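Local coordinates for protein alginate lyase, family PL7 (Zobellia galactanivorans, PDB 4BE3) that acts as an exolytic alginate lyase of family PL7, probably cleaving the poly(beta-D-mannuronate) parts of the polysaccharide among its substrates, at residues E195-L200 / F212-L217; Y140-K145 / I243-Y249; K81-K87 / E186-N192. The contacts are given in a common frame with arbitrary orientation. Numbering follows the deposited sequence.

Following the chain from the N terminus, 81-87 comes first and waits for its partner while the chain builds several strands of the opposite sheet, including 133-141, whose end opens contact 2 at 140-145. Contact 3 then closes at 186-192, so contacts 2 and 3 cross. Directly afterwards contact 1 pairs 195-200 with 212-217, a local hairpin in series with contact 3 and lying wholly within the excursion that contact 2 ends at 243-249. Contacts 3 and 1 lie in one sheet, joined by Tyr199 N to Asn192 O (2.8 Å). Contact 2 belongs to the opposite sheet's end, and reaches contact 1 through Leu216 O to Tyr249 N (2.8 Å).

Contact 1. Residues E195-L200 / F212-L217; sequences EGIMYL and FTKNLL
Start with the turn that leads in from strand 187-194: Glu195 (phi/psi 51/41°) and Gly196 (87/-3°) have the backbone angles of the two central residues of a type I' turn. Gly196 needs to be glycine, because a CB would jam against the preceding carbonyl and run into Leu217 CD1. Instead, Leu217 CG rests 3.7 Å from Gly196 CA. From here 197-200 runs extended, antiparallel to 212-215 (165°, axes 4.6 Å apart). Met198-Lys214 and Leu200-Phe212 are hydrogen-bonded pairs; Ile197-Asn215 and Tyr199-Thr213 are non-hydrogen-bonded ones. The bonds are Met198 N to Lys214 O (2.8 Å), Lys214 N to Met198 O (2.7 Å), Leu200 N to Phe212 O (2.8 Å) and Phe212 N to Leu200 O (3.0 Å), with Leu216 N to Gly196 O (2.8 Å) continuing the ladder beyond the strands. This is the beta hairpin 197-203/210-215 at one margin of the seven-stranded sheet of the PL7 jelly roll, 210-215 being the outermost strand within the chain. Tyr199 N turns the other way, to Asn192 O of strand 187-194, and Leu216 O takes Tyr249 N. Asn215, chi1 t, forms an Asx turn: its OD1 accepts Leu217 N at 2.7 Å. Ile197 CG2 meets Thr213 CG2 at 3.5 Å on the face shared with Tyr199 and Asn215. On the other face Met198 CB lies 4.0 Å from Leu216 CG, Leu200 CD1 lies 4.1 Å from Phe212 CB, Phe212 meets Trp138 edge-to-face, and Lys214 makes a cation-pi contact with Tyr140.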
loop_
_atom_site.group_PDB
_atom_site.type_symbol
_atom_site.label_atom_id
_atom_site.label_comp_id
_atom_site.label_asym_id
_atom_site.label_seq_id
_atom_site.Cartn_x
_atom_site.Cartn_y
_atom_site.Cartn_z
ATOM N N GLU A 195 -9.438 5.039 -4.227
ATOM C CA GLU A 195 -10.455 5.120 -3.267
ATOM C C GLU A 195 -11.573 4.063 -3.480
ATOM O O GLU A 195 -12.752 4.353 -3.347
ATOM C CB GLU A 195 -11.059 6.540 -3.275
ATOM C CG GLU A 195 -9.930 7.464 -2.816
ATOM C CD GLU A 195 -10.435 8.911 -2.551
ATOM O OE1 GLU A 195 -11.535 9.335 -3.008
ATOM O OE2 GLU A 195 -9.676 9.631 -1.928
ATOM N N GLY A 196 -11.157 2.876 -3.816
ATOM C CA GLY A 196 -12.092 1.772 -3.839
ATOM C C GLY A 196 -12.822 1.644 -5.193
ATOM O O GLY A 196 -13.661 0.740 -5.310
ATOM N N ILE A 197 -12.564 2.562 -6.110
ATOM C CA ILE A 197 -13.249 2.519 -7.434
ATOM C C ILE A 197 -12.219 2.143 -8.497
ATOM O O ILE A 197 -11.149 2.702 -8.590
ATOM C CB ILE A 197 -13.984 3.838 -7.757
ATOM C CG1 ILE A 197 -15.084 4.150 -6.616
ATOM C CG2 ILE A 197 -14.599 3.707 -9.146
ATOM C CD1 ILE A 197 -15.746 5.470 -6.930
ATOM N N MET A 198 -12.526 1.117 -9.325
ATOM C CA MET A 198 -11.596 0.599 -10.284
ATOM C C MET A 198 -11.940 1.290 -11.628
ATOM O O MET A 198 -13.073 1.134 -12.123
ATOM C CB MET A 198 -11.851 -0.967 -10.432
ATOM C CG MET A 198 -10.941 -1.522 -11.566
ATOM S SD MET A 198 -10.953 -3.357 -11.370
ATOM C CE MET A 198 -12.718 -3.806 -11.810
ATOM N N TYR A 199 -10.996 2.037 -12.181
ATOM C CA TYR A 199 -11.131 2.716 -13.431
ATOM C C TYR A 199 -10.207 1.972 -14.417
ATOM O O TYR A 199 -8.934 1.877 -14.242
ATOM C CB TYR A 199 -10.576 4.163 -13.296
ATOM C CG TYR A 199 -11.359 4.953 -12.299
ATOM C CD1 TYR A 199 -12.586 5.534 -12.656
ATOM C CD2 TYR A 199 -10.890 5.089 -10.998
ATOM C CE1 TYR A 199 -13.378 6.291 -11.725
ATOM C CE2 TYR A 199 -11.644 5.842 -10.028
ATOM C CZ TYR A 199 -12.872 6.428 -10.431
ATOM O OH TYR A 199 -13.595 7.096 -9.521
ATOM N N LEU A 200 -10.775 1.408 -15.516
ATOM C CA LEU A 200 -9.997 0.692 -16.491
ATOM C C LEU A 200 -9.852 1.477 -17.759
ATOM O O LEU A 200 -10.806 2.208 -18.135
ATOM C CB LEU A 200 -10.755 -0.670 -16.835
ATOM C CG LEU A 200 -11.104 -1.453 -15.592
ATOM C CD1 LEU A 200 -11.896 -2.755 -16.188
ATOM C CD2 LEU A 200 -9.809 -1.937 -14.909
ATOM N N PHE A 212 -13.769 1.891 -18.399
ATOM C CA PHE A 212 -14.873 1.343 -17.603
ATOM C C PHE A 212 -14.679 1.877 -16.151
ATOM O O PHE A 212 -13.528 2.068 -15.738
ATOM C CB PHE A 212 -14.816 -0.186 -17.470
ATOM C CG PHE A 212 -14.941 -0.866 -18.824
ATOM C CD1 PHE A 212 -16.198 -1.144 -19.341
ATOM C CD2 PHE A 212 -13.818 -1.104 -19.577
ATOM C CE1 PHE A 212 -16.307 -1.737 -20.647
ATOM C CE2 PHE A 212 -13.906 -1.693 -20.911
ATOM C CZ PHE A 212 -15.215 -2.019 -21.381
ATOM N N THR A 213 -15.752 1.903 -15.397
ATOM C CA THR A 213 -15.667 2.283 -13.932
ATOM C C THR A 213 -16.369 1.230 -13.199
ATOM O O THR A 213 -17.567 0.899 -13.511
ATOM C CB THR A 213 -16.319 3.636 -13.680
ATOM O OG1 THR A 213 -15.637 4.602 -14.443
ATOM C CG2 THR A 213 -16.316 4.008 -12.173
ATOM N N LYS A 214 -15.776 0.635 -12.183
ATOM C CA LYS A 214 -16.502 -0.384 -11.380
ATOM C C LYS A 214 -16.185 -0.141 -9.889
ATOM O O LYS A 214 -15.012 -0.207 -9.497
ATOM C CB LYS A 214 -15.983 -1.767 -11.811
ATOM C CG LYS A 214 -16.519 -2.954 -10.983
ATOM C CD LYS A 214 -17.997 -3.186 -11.171
ATOM C CE LYS A 214 -18.527 -4.383 -10.316
ATOM N NZ LYS A 214 -20.046 -4.501 -10.416
ATOM N N ASN A 215 -17.227 0.134 -9.071
ATOM C CA ASN A 215 -16.991 0.390 -7.655
ATOM C C ASN A 215 -16.715 -0.931 -6.964
ATOM O O ASN A 215 -17.515 -1.854 -7.046
ATOM C CB ASN A 215 -18.276 0.981 -7.140
ATOM C CG ASN A 215 -18.113 1.493 -5.731
ATOM O OD1 ASN A 215 -17.398 0.936 -4.925
ATOM N ND2 ASN A 215 -18.838 2.561 -5.429
ATOM N N LEU A 216 -15.564 -1.070 -6.302
ATOM C CA LEU A 216 -15.282 -2.337 -5.599
ATOM C C LEU A 216 -15.710 -2.366 -4.106
ATOM O O LEU A 216 -15.543 -3.411 -3.455
ATOM C CB LEU A 216 -13.792 -2.557 -5.614
ATOM C CG LEU A 216 -13.105 -2.567 -7.023
ATOM C CD1 LEU A 216 -11.597 -2.914 -6.863
ATOM C CD2 LEU A 216 -13.856 -3.764 -7.831
ATOM N N LEU A 217 -16.378 -1.252 -3.686
ATOM C CA LEU A 217 -16.826 -1.127 -2.299
ATOM C C LEU A 217 -18.311 -1.317 -2.118
ATOM O O LEU A 217 -18.746 -1.409 -0.968
ATOM C CB LEU A 217 -16.500 0.299 -1.760
ATOM C CG LEU A 217 -15.030 0.790 -1.896
ATOM C CD1 LEU A 217 -14.851 2.186 -1.205
ATOM C CD2 LEU A 217 -14.043 -0.201 -1.289
#

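Contact 2. Residues Y140-K145 / I243-Y249; sequences YEINTK and IERENAY
Tyr140, chi1 t at the end of strand 133-141, swings its hydroxyl to the second segment, where Tyr140 OH donates to Glu244 OE2 over a very short 2.4 Å. Its ring also meets the Tyr249 ring obliquely, centroids 5.9 Å apart. The carbonyl of Glu141 accepts Tyr249 OH at 2.7 Å, while Glu141 OE1 is hydrogen-bonded to Glu119 N, outside the two segments. Ile142 packs CB to Glu244 CB at 3.8 Å. Asn143, centre of an inverse gamma turn (phi/psi -86/85°), points toward the partner: Asn143 N donates to Glu244 OE2 at 2.9 Å, Asn143 O accepts Arg245 N at 3.1 Å, and Asn143 CB sits over the face of the Tyr249 ring, 3.8 Å from its centroid, a CH-pi contact. Thr144 forms a single backbone bridge with Glu244 (CA-CA 4.4 Å), and its carbonyl O takes Arg245 NH1 at 2.9 Å. Lys145 N closes onto Ile243 O at 2.8 Å; a water links Lys145 O (3.0 Å) with Ile243 N (3.1 Å). Beyond the bridge, a type I turn from Arg245 to Ala248, closed by Ala248 N to Arg245 O at 2.9 Å, carries the loop round to Tyr249. This is loop-to-loop packing at the end of a jelly-roll strand. Buried Glu244 is its polar hub: OE2 takes a phenol and a backbone NH, OE1 bonds Ser219 OG, so the carboxylate is well satisfied by hydrogen bonds.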
loop_
_atom_site.group_PDB
_atom_site.type_symbol
_atom_site.label_atom_id
_atom_site.label_comp_id
_atom_site.label_asym_id
_atom_site.label_seq_id
_atom_site.Cartn_x
_atom_site.Cartn_y
_atom_site.Cartn_z
ATOM N N TYR A 140 -15.443 -9.631 -13.880
ATOM C CA TYR A 140 -15.502 -9.242 -12.440
ATOM C C TYR A 140 -16.029 -10.489 -11.766
ATOM O O TYR A 140 -17.120 -10.984 -12.189
ATOM C CB TYR A 140 -16.542 -8.105 -12.330
ATOM C CG TYR A 140 -16.796 -7.804 -10.850
ATOM C CD1 TYR A 140 -15.854 -7.003 -10.148
ATOM C CD2 TYR A 140 -17.953 -8.315 -10.203
ATOM C CE1 TYR A 140 -16.075 -6.686 -8.811
ATOM C CE2 TYR A 140 -18.189 -8.028 -8.835
ATOM C CZ TYR A 140 -17.182 -7.215 -8.180
ATOM O OH TYR A 140 -17.420 -6.941 -6.793
ATOM N N GLU A 141 -15.380 -11.012 -10.694
ATOM C CA GLU A 141 -15.978 -12.150 -10.014
ATOM C C GLU A 141 -16.614 -11.662 -8.724
ATOM O O GLU A 141 -16.003 -10.812 -7.981
ATOM C CB GLU A 141 -14.832 -13.089 -9.723
ATOM C CG GLU A 141 -15.350 -14.290 -8.879
ATOM C CD GLU A 141 -14.231 -15.325 -8.791
ATOM O OE1 GLU A 141 -12.991 -15.019 -8.621
ATOM O OE2 GLU A 141 -14.603 -16.538 -8.879
ATOM N N ILE A 142 -17.849 -12.098 -8.392
ATOM C CA ILE A 142 -18.458 -11.573 -7.170
ATOM C C ILE A 142 -17.728 -12.052 -5.936
ATOM O O ILE A 142 -17.178 -13.129 -5.877
ATOM C CB ILE A 142 -19.990 -11.928 -7.086
ATOM C CG1 ILE A 142 -20.175 -13.432 -7.309
ATOM C CG2 ILE A 142 -20.802 -11.119 -8.124
ATOM C CD1 ILE A 142 -21.579 -13.927 -6.739
ATOM N N ASN A 143 -17.683 -11.160 -4.910
ATOM C CA ASN A 143 -17.207 -11.649 -3.631
ATOM C C ASN A 143 -18.391 -12.274 -2.855
ATOM O O ASN A 143 -19.114 -11.571 -2.138
ATOM C CB ASN A 143 -16.641 -10.433 -2.850
ATOM C CG ASN A 143 -15.755 -10.902 -1.663
ATOM O OD1 ASN A 143 -15.269 -10.089 -0.826
ATOM N ND2 ASN A 143 -15.466 -12.158 -1.645
ATOM N N THR A 144 -18.633 -13.553 -3.160
ATOM C CA THR A 144 -19.910 -14.211 -2.857
ATOM C C THR A 144 -20.269 -14.063 -1.375
ATOM O O THR A 144 -19.396 -14.212 -0.526
ATOM C CB THR A 144 -19.723 -15.713 -3.117
ATOM O OG1 THR A 144 -19.028 -15.865 -4.364
ATOM C CG2 THR A 144 -21.136 -16.461 -3.252
ATOM N N LYS A 145 -21.514 -13.727 -1.103
ATOM C CA LYS A 145 -22.025 -13.705 0.312
ATOM C C LYS A 145 -22.211 -15.139 0.633
ATOM O O LYS A 145 -22.943 -15.814 -0.018
ATOM C CB LYS A 145 -23.320 -12.896 0.350
ATOM C CG LYS A 145 -23.899 -12.677 1.772
ATOM C CD LYS A 145 -25.314 -12.154 1.537
ATOM C CE LYS A 145 -26.208 -12.386 2.751
ATOM N NZ LYS A 145 -25.719 -11.465 3.817
ATOM N N ILE A 243 -25.189 -14.613 -4.748
ATOM C CA ILE A 243 -25.315 -13.188 -4.601
ATOM C C ILE A 243 -24.016 -12.681 -3.936
ATOM O O ILE A 243 -23.266 -13.452 -3.270
ATOM C CB ILE A 243 -26.606 -12.787 -3.861
ATOM C CG1 ILE A 243 -26.646 -13.424 -2.451
ATOM C CG2 ILE A 243 -27.823 -13.138 -4.783
ATOM C CD1 ILE A 243 -27.521 -12.692 -1.489
ATOM N N GLU A 244 -23.793 -11.383 -4.070
ATOM C CA GLU A 244 -22.530 -10.806 -3.571
ATOM C C GLU A 244 -22.761 -10.063 -2.273
ATOM O O GLU A 244 -23.838 -9.456 -2.033
ATOM C CB GLU A 244 -21.977 -9.827 -4.648
ATOM C CG GLU A 244 -20.644 -9.188 -4.184
ATOM C CD GLU A 244 -19.962 -8.471 -5.354
ATOM O OE1 GLU A 244 -20.698 -7.769 -6.073
ATOM O OE2 GLU A 244 -18.702 -8.544 -5.467
ATOM N N ARG A 245 -21.789 -10.113 -1.387
ATOM C CA ARG A 245 -21.925 -9.281 -0.144
ATOM C C ARG A 245 -22.082 -7.819 -0.492
ATOM O O ARG A 245 -21.508 -7.328 -1.486
ATOM C CB ARG A 245 -20.709 -9.263 0.620
ATOM C CG ARG A 245 -20.053 -10.511 0.744
ATOM C CD ARG A 245 -18.704 -9.945 0.508
ATOM N NE ARG A 245 -17.840 -10.407 1.502
ATOM C CZ ARG A 245 -17.452 -11.650 1.846
ATOM N NH1 ARG A 245 -17.739 -12.768 1.301
ATOM N NH2 ARG A 245 -16.645 -11.708 2.853
ATOM N N GLU A 246 -22.735 -7.102 0.422
ATOM C CA GLU A 246 -23.210 -5.775 0.127
ATOM C C GLU A 246 -22.013 -4.860 -0.146
ATOM O O GLU A 246 -22.090 -3.929 -0.956
ATOM C CB GLU A 246 -24.031 -5.249 1.365
ATOM C CG GLU A 246 -24.326 -3.748 1.227
ATOM C CD GLU A 246 -25.153 -3.239 2.429
ATOM O OE1 GLU A 246 -25.401 -4.018 3.367
ATOM O OE2 GLU A 246 -25.551 -2.068 2.413
ATOM N N ASN A 247 -20.921 -5.128 0.543
ATOM C CA ASN A 247 -19.758 -4.207 0.411
ATOM C C ASN A 247 -18.671 -4.756 -0.466
ATOM O O ASN A 247 -17.490 -4.270 -0.447
ATOM C CB ASN A 247 -19.164 -3.853 1.755
ATOM C CG ASN A 247 -20.188 -3.086 2.641
ATOM O OD1 ASN A 247 -20.310 -3.419 3.803
ATOM N ND2 ASN A 247 -20.957 -2.111 2.068
ATOM N N ALA A 248 -19.072 -5.750 -1.291
ATOM C CA ALA A 248 -18.153 -6.307 -2.294
ATOM C C ALA A 248 -16.751 -6.572 -1.706
ATOM O O ALA A 248 -16.571 -7.453 -0.848
ATOM C CB ALA A 248 -18.071 -5.399 -3.561
ATOM N N TYR A 249 -15.696 -5.932 -2.259
ATOM C CA TYR A 249 -14.358 -6.315 -1.822
ATOM C C TYR A 249 -13.853 -5.214 -0.784
ATOM O O TYR A 249 -12.648 -5.115 -0.612
ATOM C CB TYR A 249 -13.419 -6.253 -3.029
ATOM C CG TYR A 249 -13.636 -7.513 -3.912
ATOM C CD1 TYR A 249 -13.003 -8.717 -3.535
ATOM C CD2 TYR A 249 -14.534 -7.524 -4.976
ATOM C CE1 TYR A 249 -13.133 -9.867 -4.279
ATOM C CE2 TYR A 249 -14.659 -8.698 -5.762
ATOM C CZ TYR A 249 -13.983 -9.803 -5.410
ATOM O OH TYR A 249 -14.080 -10.996 -6.094
HETATM O O HOH W 1 -24.677 -16.440 -2.350
#

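Contact 3. Residues K81-K87 / E186-N192; sequences KLNATLK and EFSYEIN
Tyr189, Leu86 and Leu82 lose the most surface where strands 81-87 and 187-192 run almost exactly antiparallel (178°, axes 4.7 Å apart). Tyr189 (chi1 p) lays its ring across the neighbouring strand: Ala84 CB is over its face, 3.7 Å from the centroid, Leu82 CD2 (chi1 t, chi2 p) meets Tyr189 CE1 at its edge at 3.8 Å, and Leu86 CD2 lies 3.8 Å from Tyr189 CD2. Tyr189 OH bonds Val107 O on the opposite sheet. Leu86, also chi1 p, sets CG 4.1 Å from the Phe187 ring centroid, over the face. The hydrogen-bonded pairs are Leu82-Ile191 (Leu82 N to Ile191 O, 2.8 Å), Ala84-Tyr189 (Ala84 N to Tyr189 O, 2.9 Å) and Leu86-Phe187 (Leu86 N to Phe187 O, 2.8 Å), each with its return bond. The reverse face is polar: Thr85 OG1 and Ser188 OG share a hydrogen bond of 2.9 Å, and a water bridges Lys81 NZ (2.7 Å) and Glu190 OE1 (2.6 Å), while Lys81 NZ also hydrogen-bonds Ser309 OG. In the jelly roll this pair lies between strands 295-306 and 197-203, its apolar face packed on strands 121-126 and 254-258, the latter carrying Tyr255 and Lys257 of the tartrate pocket.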
loop_
_atom_site.group_PDB
_atom_site.type_symbol
_atom_site.label_atom_id
_atom_site.label_comp_id
_atom_site.label_asym_id
_atom_site.label_seq_id
_atom_site.Cartn_x
_atom_site.Cartn_y
_atom_site.Cartn_z
ATOM N N LYS A 81 -2.313 0.990 -8.931
ATOM C CA LYS A 81 -2.441 1.110 -10.431
ATOM C C LYS A 81 -1.466 0.230 -11.051
ATOM O O LYS A 81 -0.247 0.123 -10.655
ATOM C CB LYS A 81 -2.158 2.581 -10.801
ATOM C CG LYS A 81 -2.339 2.805 -12.309
ATOM C CD LYS A 81 -1.862 4.219 -12.738
ATOM C CE LYS A 81 -2.757 5.266 -12.110
ATOM N NZ LYS A 81 -2.278 6.639 -12.545
ATOM N N LEU A 82 -1.915 -0.488 -12.123
ATOM C CA LEU A 82 -1.045 -1.318 -12.860
ATOM C C LEU A 82 -1.174 -0.882 -14.343
ATOM O O LEU A 82 -2.303 -0.755 -14.850
ATOM C CB LEU A 82 -1.492 -2.802 -12.771
ATOM C CG LEU A 82 -0.797 -3.750 -13.738
ATOM C CD1 LEU A 82 0.757 -3.898 -13.370
ATOM C CD2 LEU A 82 -1.454 -5.172 -13.517
ATOM N N ASN A 83 -0.058 -0.621 -15.023
ATOM C CA ASN A 83 -0.053 -0.348 -16.458
ATOM C C ASN A 83 0.723 -1.389 -17.180
ATOM O O ASN A 83 1.880 -1.701 -16.800
ATOM C CB ASN A 83 0.712 1.019 -16.700
ATOM C CG ASN A 83 -0.195 2.223 -16.444
ATOM O OD1 ASN A 83 -0.969 2.620 -17.353
ATOM N ND2 ASN A 83 -0.286 2.646 -15.277
ATOM N N ALA A 84 0.165 -1.947 -18.290
ATOM C CA ALA A 84 0.882 -2.862 -19.050
ATOM C C ALA A 84 0.757 -2.609 -20.562
ATOM O O ALA A 84 -0.233 -2.113 -21.021
ATOM C CB ALA A 84 0.386 -4.301 -18.796
ATOM N N THR A 85 1.793 -2.897 -21.326
ATOM C CA THR A 85 1.678 -2.897 -22.802
ATOM C C THR A 85 2.190 -4.222 -23.225
ATOM O O THR A 85 3.309 -4.647 -22.831
ATOM C CB THR A 85 2.553 -1.759 -23.409
ATOM O OG1 THR A 85 1.953 -0.498 -22.980
ATOM C CG2 THR A 85 2.491 -1.822 -24.872
ATOM N N LEU A 86 1.472 -4.898 -24.126
ATOM C CA LEU A 86 1.806 -6.332 -24.347
ATOM C C LEU A 86 1.278 -6.779 -25.723
ATOM O O LEU A 86 0.575 -5.991 -26.356
ATOM C CB LEU A 86 1.083 -7.208 -23.254
ATOM C CG LEU A 86 -0.497 -7.117 -23.329
ATOM C CD1 LEU A 86 -1.029 -8.485 -22.889
ATOM C CD2 LEU A 86 -1.012 -6.066 -22.330
ATOM N N LYS A 87 1.632 -7.984 -26.174
ATOM C CA LYS A 87 0.943 -8.606 -27.323
ATOM C C LYS A 87 0.871 -10.031 -26.976
ATOM O O LYS A 87 1.809 -10.603 -26.373
ATOM C CB LYS A 87 1.624 -8.280 -28.640
ATOM C CG LYS A 87 3.114 -8.647 -28.666
ATOM C CD LYS A 87 3.750 -7.989 -29.889
ATOM C CE LYS A 87 5.192 -8.550 -30.013
ATOM N NZ LYS A 87 5.705 -7.865 -31.247
ATOM N N GLU A 186 0.029 -5.183 -30.604
ATOM C CA GLU A 186 0.197 -4.521 -29.324
ATOM C C GLU A 186 -1.076 -3.940 -28.770
ATOM O O GLU A 186 -1.808 -3.273 -29.492
ATOM C CB GLU A 186 1.219 -3.361 -29.498
ATOM C CG GLU A 186 2.562 -3.927 -29.753
ATOM C CD GLU A 186 3.760 -2.940 -29.621
ATOM O OE1 GLU A 186 3.758 -2.050 -28.793
ATOM O OE2 GLU A 186 4.739 -3.154 -30.342
ATOM N N PHE A 187 -1.327 -4.094 -27.442
ATOM C CA PHE A 187 -2.366 -3.273 -26.809
ATOM C C PHE A 187 -1.909 -2.990 -25.353
ATOM O O PHE A 187 -0.932 -3.624 -24.881
ATOM C CB PHE A 187 -3.772 -3.989 -26.826
ATOM C CG PHE A 187 -3.811 -5.327 -26.127
ATOM C CD1 PHE A 187 -3.378 -6.454 -26.818
ATOM C CD2 PHE A 187 -4.280 -5.403 -24.809
ATOM C CE1 PHE A 187 -3.468 -7.735 -26.195
ATOM C CE2 PHE A 187 -4.390 -6.687 -24.171
ATOM C CZ PHE A 187 -4.005 -7.844 -24.879
ATOM N N SER A 188 -2.567 -1.999 -24.756
ATOM C CA SER A 188 -2.243 -1.580 -23.382
ATOM C C SER A 188 -3.479 -1.719 -22.519
ATOM O O SER A 188 -4.574 -1.484 -23.003
ATOM C CB SER A 188 -1.847 -0.077 -23.471
ATOM O OG SER A 188 -0.594 -0.103 -24.239
ATOM N N TYR A 189 -3.307 -1.924 -21.199
ATOM C CA TYR A 189 -4.358 -1.798 -20.263
ATOM C C TYR A 189 -3.789 -0.997 -19.067
ATOM O O TYR A 189 -2.540 -0.967 -18.806
ATOM C CB TYR A 189 -4.944 -3.159 -19.829
ATOM C CG TYR A 189 -4.018 -4.074 -19.139
ATOM C CD1 TYR A 189 -3.718 -3.844 -17.728
ATOM C CD2 TYR A 189 -3.613 -5.260 -19.715
ATOM C CE1 TYR A 189 -2.902 -4.751 -16.983
ATOM C CE2 TYR A 189 -2.765 -6.208 -18.984
ATOM C CZ TYR A 189 -2.427 -5.898 -17.608
ATOM O OH TYR A 189 -1.676 -6.870 -16.960
ATOM N N GLU A 190 -4.706 -0.369 -18.407
ATOM C CA GLU A 190 -4.418 0.192 -17.072
ATOM C C GLU A 190 -5.509 -0.170 -16.154
ATOM O O GLU A 190 -6.721 0.028 -16.498
ATOM C CB GLU A 190 -4.384 1.742 -17.222
ATOM C CG GLU A 190 -4.109 2.457 -15.841
ATOM C CD GLU A 190 -4.059 3.971 -16.015
ATOM O OE1 GLU A 190 -3.089 4.522 -16.513
ATOM O OE2 GLU A 190 -5.132 4.618 -15.789
ATOM N N ILE A 191 -5.151 -0.682 -14.959
ATOM C CA ILE A 191 -6.147 -0.928 -13.938
ATOM C C ILE A 191 -5.771 0.117 -12.805
ATOM O O ILE A 191 -4.709 -0.038 -12.209
ATOM C CB ILE A 191 -5.993 -2.276 -13.311
ATOM C CG1 ILE A 191 -6.094 -3.366 -14.483
ATOM C CG2 ILE A 191 -7.107 -2.500 -12.159
ATOM C CD1 ILE A 191 -5.732 -4.792 -13.937
ATOM N N ASN A 192 -6.644 1.104 -12.644
ATOM C CA ASN A 192 -6.384 2.202 -11.640
ATOM C C ASN A 192 -7.413 2.150 -10.561
ATOM O O ASN A 192 -8.615 2.498 -10.786
ATOM C CB ASN A 192 -6.456 3.506 -12.470
ATOM C CG ASN A 192 -6.389 4.736 -11.537
ATOM O OD1 ASN A 192 -5.835 4.586 -10.435
ATOM N ND2 ASN A 192 -6.997 5.860 -11.904
HETATM O O HOH W 2 -2.273 6.650 -15.264
HETATM O O HOH W 3 5.072 -5.307 -31.966
#